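Local coordinates for proteasome activator protein PA26 (Trypanosoma brucei, PDB 1YAR) that activates the 20S proteasome, probably by docking as a heptameric ring on its end and opening the gate for substrates, independently of ATP, at residues K68-L73 with Q191-F196; Q78-L83 with T144-Y149; D82-V87 with K129-G134. All blocks are in the same frame, centred on the assembly; numbering follows the deposited sequence. Where two conformers were deposited one is given.

Overall arrangement
Helix 71-99 takes part in all three contacts, and following it from its N terminus meets them in numerical order. Contact 1 joins its first turn to helix 183-226 and so closes the longest loop, with 117 residues between its segments. Contact 2 pairs 78-83 with the loop that leads into helix 150-166, and contact 3 pairs 82-87 with the turn at the end of helix 111-130; they close loops of 60 and 41 residues from almost the same start, and lie within the span of contact 1. Contacts 2 and 3 share D82 and L83, and their centres are about 6 Å apart. F196 of contact 1 touches I146 of contact 2, which links the bundle's helices to its interhelical loop.

Contact 1 (K68-L73 with Q191-F196)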
loop_
_atom_site.group_PDB
_atom_site.type_symbol
_atom_site.label_atom_id
_atom_site.label_comp_id
_atom_site.label_asym_id
_atom_site.label_seq_id
_atom_site.Cartn_x
_atom_site.Cartn_y
_atom_site.Cartn_z
ATOM N N LYS O 68 -24.694 130.943 -42.852
ATOM C CA LYS O 68 -24.147 129.999 -43.822
ATOM C C LYS O 68 -23.724 128.661 -43.198
ATOM O O LYS O 68 -23.057 128.643 -42.153
ATOM C CB LYS O 68 -22.943 130.618 -44.532
ATOM C CG LYS O 68 -22.991 130.433 -46.039
ATOM C CD LYS O 68 -21.712 129.818 -46.589
ATOM C CE LYS O 68 -21.951 129.341 -48.020
ATOM N NZ LYS O 68 -21.004 128.267 -48.444
ATOM N N SER O 69 -24.089 127.554 -43.857
ATOM C CA SER O 69 -23.585 126.216 -43.499
ATOM C C SER O 69 -22.215 125.932 -44.123
ATOM O O SER O 69 -22.042 126.063 -45.339
ATOM C CB SER O 69 -24.561 125.117 -43.919
ATOM O OG SER O 69 -25.834 125.310 -43.345
ATOM N N PRO O 70 -21.251 125.521 -43.301
ATOM C CA PRO O 70 -19.859 125.402 -43.736
ATOM C C PRO O 70 -19.624 124.219 -44.663
ATOM O O PRO O 70 -19.746 123.063 -44.240
ATOM C CB PRO O 70 -19.088 125.211 -42.427
ATOM C CG PRO O 70 -20.075 125.345 -41.342
ATOM C CD PRO O 70 -21.429 125.134 -41.893
ATOM N N GLU O 71 -19.281 124.517 -45.913
ATOM C CA GLU O 71 -19.120 123.508 -46.964
ATOM C C GLU O 71 -18.055 122.467 -46.632
ATOM O O GLU O 71 -18.179 121.306 -47.030
ATOM C CB GLU O 71 -18.733 124.169 -48.296
ATOM C CG GLU O 71 -19.823 124.975 -48.981
ATOM C CD GLU O 71 -19.269 125.840 -50.117
ATOM O OE1 GLU O 71 -19.040 125.301 -51.236
ATOM O OE2 GLU O 71 -19.052 127.064 -49.888
ATOM N N GLN O 72 -16.993 122.890 -45.951
ATOM C CA GLN O 72 -15.924 121.977 -45.572
ATOM C C GLN O 72 -16.458 120.849 -44.666
ATOM O O GLN O 72 -16.083 119.688 -44.826
ATOM C CB GLN O 72 -14.788 122.722 -44.872
ATOM C CG GLN O 72 -13.547 121.850 -44.626
ATOM C CD GLN O 72 -12.489 122.504 -43.751
ATOM O OE1 GLN O 72 -12.707 123.583 -43.199
ATOM N NE2 GLN O 72 -11.339 121.850 -43.621
ATOM N N LEU O 73 -17.339 121.196 -43.733
ATOM C CA LEU O 73 -17.869 120.199 -42.796
ATOM C C LEU O 73 -18.868 119.292 -43.505
ATOM O O LEU O 73 -18.858 118.075 -43.313
ATOM C CB LEU O 73 -18.524 120.851 -41.574
ATOM C CG LEU O 73 -17.888 121.967 -40.740
ATOM C CD1 LEU O 73 -18.474 121.869 -39.345
ATOM C CD2 LEU O 73 -16.379 121.956 -40.672
ATOM N N GLN O 191 -20.063 124.644 -31.252
ATOM C CA GLN O 191 -19.822 123.342 -30.624
ATOM C C GLN O 191 -20.389 122.220 -31.482
ATOM O O GLN O 191 -19.809 121.123 -31.544
ATOM C CB GLN O 191 -20.378 123.258 -29.199
ATOM C CG GLN O 191 -19.623 122.186 -28.335
ATOM C CD GLN O 191 -18.108 122.409 -28.299
ATOM O OE1 GLN O 191 -17.646 123.517 -27.999
ATOM N NE2 GLN O 191 -17.340 121.365 -28.589
ATOM N N ILE O 192 -21.525 122.485 -32.121
ATOM C CA ILE O 192 -22.097 121.539 -33.066
ATOM C C ILE O 192 -21.113 121.308 -34.220
ATOM O O ILE O 192 -20.818 120.158 -34.560
ATOM C CB ILE O 192 -23.485 122.012 -33.575
ATOM C CG1 ILE O 192 -24.537 121.829 -32.491
ATOM C CG2 ILE O 192 -23.896 121.246 -34.852
ATOM C CD1 ILE O 192 -25.795 122.660 -32.710
ATOM N N ASP O 193 -20.583 122.392 -34.808
ATOM C CA ASP O 193 -19.569 122.246 -35.863
ATOM C C ASP O 193 -18.356 121.441 -35.404
ATOM O O ASP O 193 -17.938 120.506 -36.085
ATOM C CB ASP O 193 -19.121 123.593 -36.415
ATOM C CG ASP O 193 -20.199 124.262 -37.233
ATOM O OD1 ASP O 193 -21.264 123.642 -37.484
ATOM O OD2 ASP O 193 -20.091 125.426 -37.644
ATOM N N ALA O 194 -17.800 121.795 -34.252
ATOM C CA ALA O 194 -16.650 121.074 -33.728
ATOM C C ALA O 194 -16.987 119.609 -33.415
ATOM O O ALA O 194 -16.231 118.710 -33.779
ATOM C CB ALA O 194 -16.101 121.763 -32.474
ATOM N N ASP O 195 -18.104 119.388 -32.729
ATOM C CA ASP O 195 -18.427 118.048 -32.234
ATOM C C ASP O 195 -18.716 117.072 -33.360
ATOM O O ASP O 195 -18.441 115.887 -33.218
ATOM C CB ASP O 195 -19.599 118.077 -31.256
ATOM C CG ASP O 195 -19.172 118.456 -29.845
ATOM O OD1 ASP O 195 -17.974 118.754 -29.619
ATOM O OD2 ASP O 195 -19.982 118.488 -28.887
ATOM N N PHE O 196 -19.280 117.552 -34.471
ATOM C CA PHE O 196 -19.522 116.653 -35.593
ATOM C C PHE O 196 -18.258 116.229 -36.287
ATOM O O PHE O 196 -18.155 115.090 -36.747
ATOM C CB PHE O 196 -20.610 117.167 -36.555
ATOM C CG PHE O 196 -21.992 116.811 -36.092
ATOM C CD1 PHE O 196 -22.640 117.590 -35.139
ATOM C CD2 PHE O 196 -22.606 115.650 -36.538
ATOM C CE1 PHE O 196 -23.908 117.241 -34.664
ATOM C CE2 PHE O 196 -23.879 115.292 -36.095
ATOM C CZ PHE O 196 -24.531 116.084 -35.135
#
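L73 lays its CD1 methyl against the root of the D193 side chain, 3.5 Å from D193 CB, and the two side chains cross at about a right angle. The same methyl also touches the D193 carboxylate carbon and backbone O. A branched aliphatic chain suits this buried spot, since it packs on the methylene of an acid whose oxygens are occupied elsewhere. The side chains of P70 and D193 meet head-on, with P70 CG 3.7 Å from D193 OD2. P70 is the N-cap of helix 71-99, where a ring that lacks an N-H costs the helix no bond.

Here the start of one long helix meets helix 183-226 in the all-helical bundle of the PA28-type activator subunit. D193 holds its CG beside the backbone N (chi1 -70°), which directs the carboxylate across to P70. Buried, the acid is gripped at both oxygens: OD2 by the hydroxyl of Y61, OD1 by Y154 and by a salt bridge to R158, which probably favours the charged form. Within helix 183-226, Q191 NE2 donates to D195 OD1 (2.9 Å), meeting it from above the carboxylate plane, 49° out of it, and R152 of a neighbouring subunit packs on D195.

Contact 2 (Q78-L83 with T144-Y149); sequences QRYQDL and TPIGMY
I146 turns its CG2 methyl toward the Y80 ring, 3.9 Å from Y80 CE2, and the two side chains run alongside one another with opposite headings. The isoleucine's beta-branch supplies the methyl for Y80, while the residue also packs on F196 and A203 of helix 183-226. Its backbone O takes a hydrogen bond from a water 2.6 Å away, and this water accepts the Y80 hydroxyl proton, its oxygen 2.5 Å from Y80 OH. Lying in the plane of the ring at its edge, the water ties a buried phenol to a buried carbonyl. Y80 reaches them with its ring anti to the backbone N (chi1 -172°).

This is a helix-to-loop contact within the helical bundle, where the connection entering helix 150-166 rests against the first half of helix 71-99. At G147 the carbonyl O lies near the Y80 ring plane, 4.4 Å from CE2, while the amide N bonds E135 of a neighbouring subunit. M148 brings its backbone O to 3.3 Å from Q81 CG, so the aliphatic part of an extended glutamine lies against a main-chain carbonyl. Y149, the N-cap residue, receives M148 CB over the centre of one ring face, 4.0 Å above its plane, and K199 of another neighbouring subunit makes a cation-pi contact with the ring.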
loop_
_atom_site.group_PDB
_atom_site.type_symbol
_atom_site.label_atom_id
_atom_site.label_comp_id
_atom_site.label_asym_id
_atom_site.label_seq_id
_atom_site.Cartn_x
_atom_site.Cartn_y
_atom_site.Cartn_z
ATOM N N GLN O 78 -20.306 114.103 -45.852
ATOM C CA GLN O 78 -20.732 113.426 -47.070
ATOM C C GLN O 78 -19.783 112.293 -47.428
ATOM O O GLN O 78 -20.214 111.216 -47.841
ATOM C CB GLN O 78 -20.811 114.412 -48.253
ATOM C CG GLN O 78 -21.221 113.753 -49.565
ATOM C CD GLN O 78 -22.689 113.369 -49.588
ATOM O OE1 GLN O 78 -23.548 114.218 -49.852
ATOM N NE2 GLN O 78 -22.985 112.089 -49.322
ATOM N N ARG O 79 -18.493 112.544 -47.265
ATOM C CA ARG O 79 -17.460 111.567 -47.583
ATOM C C ARG O 79 -17.566 110.356 -46.644
ATOM O O ARG O 79 -17.379 109.210 -47.067
ATOM C CB ARG O 79 -16.106 112.225 -47.415
ATOM C CG ARG O 79 -14.945 111.453 -47.985
ATOM C CD ARG O 79 -13.679 112.276 -48.092
ATOM N NE ARG O 79 -12.533 111.407 -48.355
ATOM C CZ ARG O 79 -11.274 111.781 -48.197
ATOM N NH1 ARG O 79 -10.992 113.014 -47.784
ATOM N NH2 ARG O 79 -10.302 110.923 -48.460
ATOM N N TYR O 80 -17.854 110.627 -45.368
ATOM C CA TYR O 80 -18.055 109.553 -44.385
ATOM C C TYR O 80 -19.282 108.723 -44.747
ATOM O O TYR O 80 -19.206 107.485 -44.790
ATOM C CB TYR O 80 -18.114 110.096 -42.948
ATOM C CG TYR O 80 -18.137 108.971 -41.920
ATOM C CD1 TYR O 80 -17.073 108.077 -41.831
ATOM C CD2 TYR O 80 -19.242 108.775 -41.088
ATOM C CE1 TYR O 80 -17.084 107.028 -40.909
ATOM C CE2 TYR O 80 -19.261 107.719 -40.160
ATOM C CZ TYR O 80 -18.171 106.860 -40.094
ATOM O OH TYR O 80 -18.161 105.808 -39.211
ATOM N N GLN O 81 -20.399 109.396 -45.052
ATOM C CA GLN O 81 -21.619 108.713 -45.472
ATOM C C GLN O 81 -21.405 107.820 -46.702
ATOM O O GLN O 81 -21.860 106.670 -46.723
ATOM C CB GLN O 81 -22.765 109.710 -45.679
ATOM C CG GLN O 81 -24.110 109.047 -45.967
ATOM C CD GLN O 81 -25.279 110.010 -45.848
ATOM O OE1 GLN O 81 -26.303 109.800 -46.468
ATOM N NE2 GLN O 81 -25.125 111.068 -45.042
ATOM N N ASP O 82 -20.692 108.326 -47.719
ATOM C CA ASP O 82 -20.398 107.507 -48.905
ATOM C C ASP O 82 -19.591 106.266 -48.529
ATOM O O ASP O 82 -19.872 105.163 -49.003
ATOM C CB ASP O 82 -19.650 108.318 -49.983
ATOM C CG ASP O 82 -20.503 109.439 -50.578
ATOM O OD1 ASP O 82 -21.761 109.379 -50.492
ATOM O OD2 ASP O 82 -19.990 110.436 -51.144
ATOM N N LEU O 83 -18.577 106.452 -47.689
ATOM C CA LEU O 83 -17.784 105.330 -47.224
ATOM C C LEU O 83 -18.673 104.295 -46.492
ATOM O O LEU O 83 -18.581 103.086 -46.752
ATOM C CB LEU O 83 -16.639 105.828 -46.333
ATOM C CG LEU O 83 -15.576 104.879 -45.754
ATOM C CD1 LEU O 83 -16.182 104.046 -44.622
ATOM C CD2 LEU O 83 -14.946 103.984 -46.812
ATOM N N THR O 144 -21.849 103.812 -31.509
ATOM C CA THR O 144 -20.939 104.486 -32.425
ATOM C C THR O 144 -21.081 106.010 -32.216
ATOM O O THR O 144 -22.182 106.493 -31.919
ATOM C CB THR O 144 -21.250 104.025 -33.876
ATOM O OG1 THR O 144 -20.243 104.494 -34.785
ATOM C CG2 THR O 144 -22.535 104.658 -34.376
ATOM N N PRO O 145 -19.983 106.765 -32.282
ATOM C CA PRO O 145 -20.064 108.221 -32.082
ATOM C C PRO O 145 -20.998 108.918 -33.080
ATOM O O PRO O 145 -21.644 109.915 -32.741
ATOM C CB PRO O 145 -18.614 108.678 -32.254
ATOM C CG PRO O 145 -17.829 107.469 -31.840
ATOM C CD PRO O 145 -18.590 106.313 -32.458
ATOM N N ILE O 146 -21.083 108.368 -34.287
ATOM C CA ILE O 146 -21.943 108.913 -35.314
ATOM C C ILE O 146 -22.271 107.817 -36.322
ATOM O O ILE O 146 -21.403 107.020 -36.682
ATOM C CB ILE O 146 -21.289 110.184 -35.962
ATOM C CG1 ILE O 146 -22.356 111.106 -36.528
ATOM C CG2 ILE O 146 -20.181 109.847 -36.968
ATOM C CD1 ILE O 146 -21.777 112.463 -37.013
ATOM N N GLY O 147 -23.519 107.762 -36.751
ATOM C CA GLY O 147 -23.929 106.748 -37.712
ATOM C C GLY O 147 -24.016 107.178 -39.165
ATOM O O GLY O 147 -23.554 108.251 -39.543
ATOM N N MET O 148 -24.670 106.344 -39.966
ATOM C CA MET O 148 -24.785 106.514 -41.421
ATOM C C MET O 148 -25.571 107.733 -41.901
ATOM O O MET O 148 -25.457 108.143 -43.064
ATOM C CB MET O 148 -25.452 105.282 -42.013
ATOM C CG MET O 148 -24.523 104.134 -42.206
ATOM S SD MET O 148 -25.251 102.968 -43.337
ATOM C CE MET O 148 -24.936 103.815 -44.889
ATOM N N TYR O 149 -26.408 108.276 -41.036
ATOM C CA TYR O 149 -27.211 109.443 -41.399
ATOM C C TYR O 149 -26.710 110.678 -40.665
ATOM O O TYR O 149 -27.475 111.452 -40.119
ATOM C CB TYR O 149 -28.691 109.133 -41.152
ATOM C CG TYR O 149 -29.032 107.741 -41.646
ATOM C CD1 TYR O 149 -29.309 106.703 -40.744
ATOM C CD2 TYR O 149 -29.000 107.446 -43.007
ATOM C CE1 TYR O 149 -29.570 105.413 -41.196
ATOM C CE2 TYR O 149 -29.268 106.161 -43.479
ATOM C CZ TYR O 149 -29.557 105.153 -42.567
ATOM O OH TYR O 149 -29.808 103.892 -43.034
HETATM O O HOH W 1 -20.297 105.150 -38.019
#

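Contact 3 (D82-V87 with K129-G134)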
loop_
_atom_site.group_PDB
_atom_site.type_symbol
_atom_site.label_atom_id
_atom_site.label_comp_id
_atom_site.label_asym_id
_atom_site.label_seq_id
_atom_site.Cartn_x
_atom_site.Cartn_y
_atom_site.Cartn_z
ATOM N N ASP O 82 -20.692 108.326 -47.719
ATOM C CA ASP O 82 -20.398 107.507 -48.905
ATOM C C ASP O 82 -19.591 106.266 -48.529
ATOM O O ASP O 82 -19.872 105.163 -49.003
ATOM C CB ASP O 82 -19.650 108.318 -49.983
ATOM C CG ASP O 82 -20.503 109.439 -50.578
ATOM O OD1 ASP O 82 -21.761 109.379 -50.492
ATOM O OD2 ASP O 82 -19.990 110.436 -51.144
ATOM N N LEU O 83 -18.577 106.452 -47.689
ATOM C CA LEU O 83 -17.784 105.330 -47.224
ATOM C C LEU O 83 -18.673 104.295 -46.492
ATOM O O LEU O 83 -18.581 103.086 -46.752
ATOM C CB LEU O 83 -16.639 105.828 -46.333
ATOM C CG LEU O 83 -15.576 104.879 -45.754
ATOM C CD1 LEU O 83 -16.182 104.046 -44.622
ATOM C CD2 LEU O 83 -14.946 103.984 -46.812
ATOM N N CYS O 84 -19.518 104.768 -45.576
ATOM C CA CYS O 84 -20.381 103.859 -44.805
ATOM C C CYS O 84 -21.360 103.109 -45.718
ATOM O O CYS O 84 -21.595 101.904 -45.546
ATOM C CB CYS O 84 -21.156 104.634 -43.744
ATOM S SG CYS O 84 -20.119 105.228 -42.399
ATOM N N HIS O 85 -21.948 103.834 -46.670
ATOM C CA HIS O 85 -22.783 103.203 -47.704
ATOM C C HIS O 85 -22.059 102.023 -48.370
ATOM O O HIS O 85 -22.612 100.922 -48.450
ATOM C CB HIS O 85 -23.221 104.258 -48.746
ATOM C CG HIS O 85 -23.923 103.701 -49.955
ATOM N ND1 HIS O 85 -24.091 104.438 -51.112
ATOM C CD2 HIS O 85 -24.542 102.516 -50.178
ATOM C CE1 HIS O 85 -24.754 103.718 -52.002
ATOM N NE2 HIS O 85 -25.036 102.547 -51.464
ATOM N N ASN O 86 -20.836 102.259 -48.854
ATOM C CA ASN O 86 -20.054 101.218 -49.518
ATOM C C ASN O 86 -19.747 100.007 -48.620
ATOM O O ASN O 86 -19.909 98.858 -49.025
ATOM C CB ASN O 86 -18.734 101.798 -50.040
ATOM C CG ASN O 86 -18.931 102.725 -51.234
ATOM O OD1 ASN O 86 -19.987 102.707 -51.881
ATOM N ND2 ASN O 86 -17.918 103.533 -51.531
ATOM N N VAL O 87 -19.283 100.290 -47.406
ATOM C CA VAL O 87 -18.981 99.248 -46.431
ATOM C C VAL O 87 -20.228 98.423 -46.114
ATOM O O VAL O 87 -20.147 97.194 -46.042
ATOM C CB VAL O 87 -18.348 99.835 -45.155
ATOM C CG1 VAL O 87 -18.284 98.771 -44.043
ATOM C CG2 VAL O 87 -16.924 100.386 -45.477
ATOM N N LYS O 129 -24.701 98.337 -35.504
ATOM C CA LYS O 129 -24.168 99.161 -34.440
ATOM C C LYS O 129 -23.097 100.136 -34.922
ATOM O O LYS O 129 -23.257 101.336 -34.742
ATOM C CB LYS O 129 -23.654 98.307 -33.286
ATOM C CG LYS O 129 -24.733 97.470 -32.626
ATOM C CD LYS O 129 -24.119 96.620 -31.526
ATOM C CE LYS O 129 -25.169 95.852 -30.724
ATOM N NZ LYS O 129 -24.486 94.936 -29.731
ATOM N N THR O 130 -22.020 99.630 -35.527
ATOM C CA THR O 130 -20.885 100.481 -35.916
ATOM C C THR O 130 -21.301 101.539 -36.957
ATOM O O THR O 130 -20.903 102.710 -36.843
ATOM C CB THR O 130 -19.730 99.627 -36.467
ATOM O OG1 THR O 130 -19.510 98.503 -35.608
ATOM C CG2 THR O 130 -18.398 100.386 -36.431
ATOM N N LEU O 131 -22.086 101.115 -37.957
ATOM C CA LEU O 131 -22.507 102.006 -39.043
ATOM C C LEU O 131 -23.806 102.724 -38.725
ATOM O O LEU O 131 -24.189 103.650 -39.446
ATOM C CB LEU O 131 -22.637 101.239 -40.366
ATOM C CG LEU O 131 -21.347 100.609 -40.920
ATOM C CD1 LEU O 131 -21.687 99.829 -42.181
ATOM C CD2 LEU O 131 -20.213 101.645 -41.162
ATOM N N GLY O 132 -24.518 102.262 -37.696
ATOM C CA GLY O 132 -25.788 102.864 -37.289
ATOM C C GLY O 132 -26.818 102.945 -38.416
ATOM O O GLY O 132 -27.435 103.982 -38.635
ATOM N N SER O 133 -27.019 101.840 -39.116
ATOM C CA SER O 133 -27.762 101.849 -40.381
ATOM C C SER O 133 -29.265 101.727 -40.201
ATOM O O SER O 133 -30.023 102.020 -41.117
ATOM C CB SER O 133 -27.283 100.714 -41.265
ATOM O OG SER O 133 -27.475 99.469 -40.617
ATOM N N GLY O 134 -29.693 101.296 -39.015
ATOM C CA GLY O 134 -31.099 101.077 -38.769
ATOM C C GLY O 134 -31.866 102.360 -38.564
ATOM O O GLY O 134 -31.295 103.404 -38.258
#
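The backbones come nearest at C84 and L131, whose CA atoms are 6.4 Å apart. Segment 82-87 is regular helix, with N86 N bonded to D82 O and V87 N to L83 O, whereas 129-134 carries the last part of helix 111-130 into a turn. G132 is the first residue to leave helical torsions, and its positive phi of 55° is one that glycine adopts readily. Its N makes a weak bond back to K129 O.

L131 is the side chain that carries the contact, pointing from this turn toward the helix and dividing its two methyls between residues about one helical turn apart. CD2 goes to C84, where it lies 3.8 Å from SG. CD1 goes to V87, 4.0 Å from CG1, and it comes equally close to the C84 carbonyl oxygen. The fork of a leucine suits this double task. Cysteine, small and weakly polar, lets the turn come near the helix, and its SG sits beside the backbone N (chi1 -71°), directed at the leucine. V87 offers CG1 from the branch anti to its own backbone N (chi1 169°), and the two side chains cross at an oblique angle. All three residues are buried, and the side-chain contacts between them are apolar.

Around it, M148 packs on both C84 and L131, while L207 of helix 183-226 and Y88 also touch the leucine. S133 helps to hold the turn: its OG bonds the backbone O of E127, and its carbonyl takes the hydroxyl of Y149. The contact joins the turn at the end of helix 111-130 to helix 71-99 near the centre of the chain, in the core of the all-helical bundle expected of a PA28-type activator subunit.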